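PDB 3TOV: glycosyl transferase family 9 from Veillonella parvula, which probably transfers a sugar, such as a heptose, from an activated nucleotide donor to a glycan acceptor, as GT-B enzymes of the heptosyltransferase family do. Local coordinates for residues A[19-24]-A[271-275]. Residues are numbered along the deposited sequence.
Sequences LGDVIL and GPMHV
Two short helices meet across the interdomain cleft of a GT-B fold, one from each Rossmann-like domain: helix 19-23 follows the first strand of the N-terminal sheet; segment 271-275, on helix 271-277, follows strand 264-268 of the C-terminal sheet. Their axes approach to 8.3 Å and run roughly parallel, 34° apart. Gly271 begins with helical angles; its CA lies 4.2 Å from the CA of Gly20, close because Gly271 lacks a CB, which would crowd Leu19 CD2. Leu19, with chi1 t and chi2 p, instead lays CD2 4.0 Å from Gly271 C. Pro272 suits a helix's first turn, where its nitrogen needs no hydrogen; its CA-to-CB bond points away, but ring CD reaches 4.4 Å from Leu19 CD2. His274, with chi1 m, points toward the first helix, ND1 4.1 Å from Gly20 CA and CD2 3.9 Å from Leu24 CD2; the ring meets both obliquely, and its NE2 makes a weak hydrogen bond to Tyr295 O. Beta-branched Val275, held by its N to Gly271 O hydrogen bond (3.2 Å), packs against Leu19 and Ile23, themselves in contact: its CG2 lies 4.1 Å from Leu19 CD2 and 3.5 Å from Ile23 CD1.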
ATOM      1  N   LEU A  19      -5.397   2.981  -3.032  1.00 59.61           N
ATOM      2  CA  LEU A  19      -3.933   2.908  -3.026  1.00 54.08           C
ATOM      3  C   LEU A  19      -3.364   1.684  -2.300  1.00 54.10           C
ATOM      4  O   LEU A  19      -2.481   0.997  -2.822  1.00 52.78           O
ATOM      5  CB  LEU A  19      -3.338   4.182  -2.431  1.00 50.45           C
ATOM      6  CG  LEU A  19      -1.833   4.140  -2.182  1.00 49.91           C
ATOM      7  CD1 LEU A  19      -1.093   4.054  -3.490  1.00 38.39           C
ATOM      8  CD2 LEU A  19      -1.363   5.340  -1.365  1.00 40.84           C
ATOM      9  N   GLY A  20      -3.865   1.424  -1.095  1.00 55.21           N
ATOM     10  CA  GLY A  20      -3.365   0.324  -0.286  1.00 56.41           C
ATOM     11  C   GLY A  20      -3.716  -1.031  -0.872  1.00 53.18           C
ATOM     12  O   GLY A  20      -2.842  -1.857  -1.160  1.00 49.87           O
ATOM     13  N   ASP A  21      -5.010  -1.260  -1.050  1.00 49.83           N
ATOM     14  CA  ASP A  21      -5.466  -2.497  -1.640  1.00 45.63           C
ATOM     15  C   ASP A  21      -4.704  -2.773  -2.928  1.00 47.81           C
ATOM     16  O   ASP A  21      -4.341  -3.902  -3.188  1.00 58.79           O
ATOM     17  CB  ASP A  21      -6.970  -2.454  -1.889  1.00 56.24           C
ATOM     18  CG  ASP A  21      -7.770  -2.158  -0.619  1.00 69.95           C
ATOM     19  OD1 ASP A  21      -8.066  -3.100   0.149  1.00 74.84           O
ATOM     20  OD2 ASP A  21      -8.118  -0.981  -0.393  1.00 75.25           O
ATOM     21  N   VAL A  22      -4.423  -1.751  -3.725  1.00 48.91           N
ATOM     22  CA  VAL A  22      -3.723  -1.992  -4.991  1.00 49.05           C
ATOM     23  C   VAL A  22      -2.308  -2.521  -4.791  1.00 47.24           C
ATOM     24  O   VAL A  22      -1.942  -3.570  -5.334  1.00 48.03           O
ATOM     25  CB  VAL A  22      -3.700  -0.755  -5.916  1.00 53.00           C
ATOM     26  CG1 VAL A  22      -2.644  -0.911  -7.011  1.00 31.21           C
ATOM     27  CG2 VAL A  22      -5.059  -0.550  -6.524  1.00 53.62           C
ATOM     28  N   ILE A  23      -1.507  -1.807  -4.017  1.00 44.79           N
ATOM     29  CA  ILE A  23      -0.124  -2.223  -3.831  1.00 49.21           C
ATOM     30  C   ILE A  23      -0.060  -3.678  -3.365  1.00 54.35           C
ATOM     31  O   ILE A  23       0.866  -4.418  -3.707  1.00 52.25           O
ATOM     32  CB  ILE A  23       0.599  -1.282  -2.869  1.00 49.34           C
ATOM     33  CG1 ILE A  23       0.560   0.143  -3.452  1.00 50.03           C
ATOM     34  CG2 ILE A  23       2.011  -1.771  -2.611  1.00 30.52           C
ATOM     35  CD1 ILE A  23       0.923   1.256  -2.471  1.00 49.53           C
ATOM     36  N   LEU A  24      -1.083  -4.088  -2.618  1.00 57.01           N
ATOM     37  CA  LEU A  24      -1.182  -5.447  -2.091  1.00 57.16           C
ATOM     38  C   LEU A  24      -1.478  -6.498  -3.157  1.00 59.26           C
ATOM     39  O   LEU A  24      -1.360  -7.695  -2.903  1.00 66.11           O
ATOM     40  CB  LEU A  24      -2.256  -5.513  -1.006  1.00 51.93           C
ATOM     41  CG  LEU A  24      -1.915  -4.752   0.270  1.00 43.07           C
ATOM     42  CD1 LEU A  24      -3.120  -4.680   1.170  1.00 40.49           C
ATOM     43  CD2 LEU A  24      -0.764  -5.446   0.950  1.00 37.66           C
ATOM     44  N   GLY A 271      -2.422   3.706   3.489  1.00 59.10           N
ATOM     45  CA  GLY A 271      -1.786   3.327   2.238  1.00 54.83           C
ATOM     46  C   GLY A 271      -0.319   3.688   2.077  1.00 54.11           C
ATOM     47  O   GLY A 271       0.469   2.889   1.571  1.00 51.95           O
ATOM     48  N   PRO A 272       0.062   4.904   2.485  1.00 55.73           N
ATOM     49  CA  PRO A 272       1.475   5.292   2.393  1.00 54.79           C
ATOM     50  C   PRO A 272       2.405   4.334   3.128  1.00 48.71           C
ATOM     51  O   PRO A 272       3.584   4.275   2.790  1.00 43.07           O
ATOM     52  CB  PRO A 272       1.501   6.665   3.063  1.00 54.94           C
ATOM     53  CG  PRO A 272       0.130   7.204   2.834  1.00 57.09           C
ATOM     54  CD  PRO A 272      -0.798   6.027   2.895  1.00 56.99           C
HETATM   55  N   MSE A 273       1.892   3.607   4.118  1.00 50.56           N
HETATM   56  CA  MSE A 273       2.698   2.602   4.814  1.00 50.00           C
HETATM   57  C   MSE A 273       3.127   1.477   3.866  1.00 50.38           C
HETATM   58  O   MSE A 273       4.272   1.026   3.898  1.00 48.34           O
HETATM   59  CB  MSE A 273       1.928   2.025   5.992  1.00 51.19           C
HETATM   60  CG  MSE A 273       2.732   1.067   6.855  1.00 49.25           C
HETATM   61 SE   MSE A 273       1.589  -0.023   8.001  0.47 40.84          SE
HETATM   62  CE  MSE A 273       0.696  -1.131   6.665  1.00 20.81           C
ATOM     63  N   HIS A 274       2.213   1.032   3.009  1.00 49.68           N
ATOM     64  CA  HIS A 274       2.563   0.043   2.000  1.00 50.62           C
ATOM     65  C   HIS A 274       3.538   0.596   0.944  1.00 57.85           C
ATOM     66  O   HIS A 274       4.464  -0.102   0.520  1.00 64.05           O
ATOM     67  CB  HIS A 274       1.306  -0.557   1.374  1.00 47.09           C
ATOM     68  CG  HIS A 274       0.352  -1.119   2.380  1.00 52.84           C
ATOM     69  ND1 HIS A 274      -0.749  -0.423   2.831  1.00 59.52           N
ATOM     70  CD2 HIS A 274       0.346  -2.300   3.042  1.00 54.82           C
ATOM     71  CE1 HIS A 274      -1.402  -1.156   3.715  1.00 58.23           C
ATOM     72  NE2 HIS A 274      -0.758  -2.298   3.863  1.00 56.70           N
ATOM     73  N   VAL A 275       3.339   1.847   0.533  1.00 55.25           N
ATOM     74  CA  VAL A 275       4.292   2.517  -0.349  1.00 52.30           C
ATOM     75  C   VAL A 275       5.691   2.464   0.252  1.00 47.13           C
ATOM     76  O   VAL A 275       6.664   2.176  -0.428  1.00 46.36           O
ATOM     77  CB  VAL A 275       3.923   3.995  -0.567  1.00 50.64           C
ATOM     78  CG1 VAL A 275       4.976   4.686  -1.427  1.00 45.96           C
ATOM     79  CG2 VAL A 275       2.538   4.117  -1.184  1.00 50.13           C
TER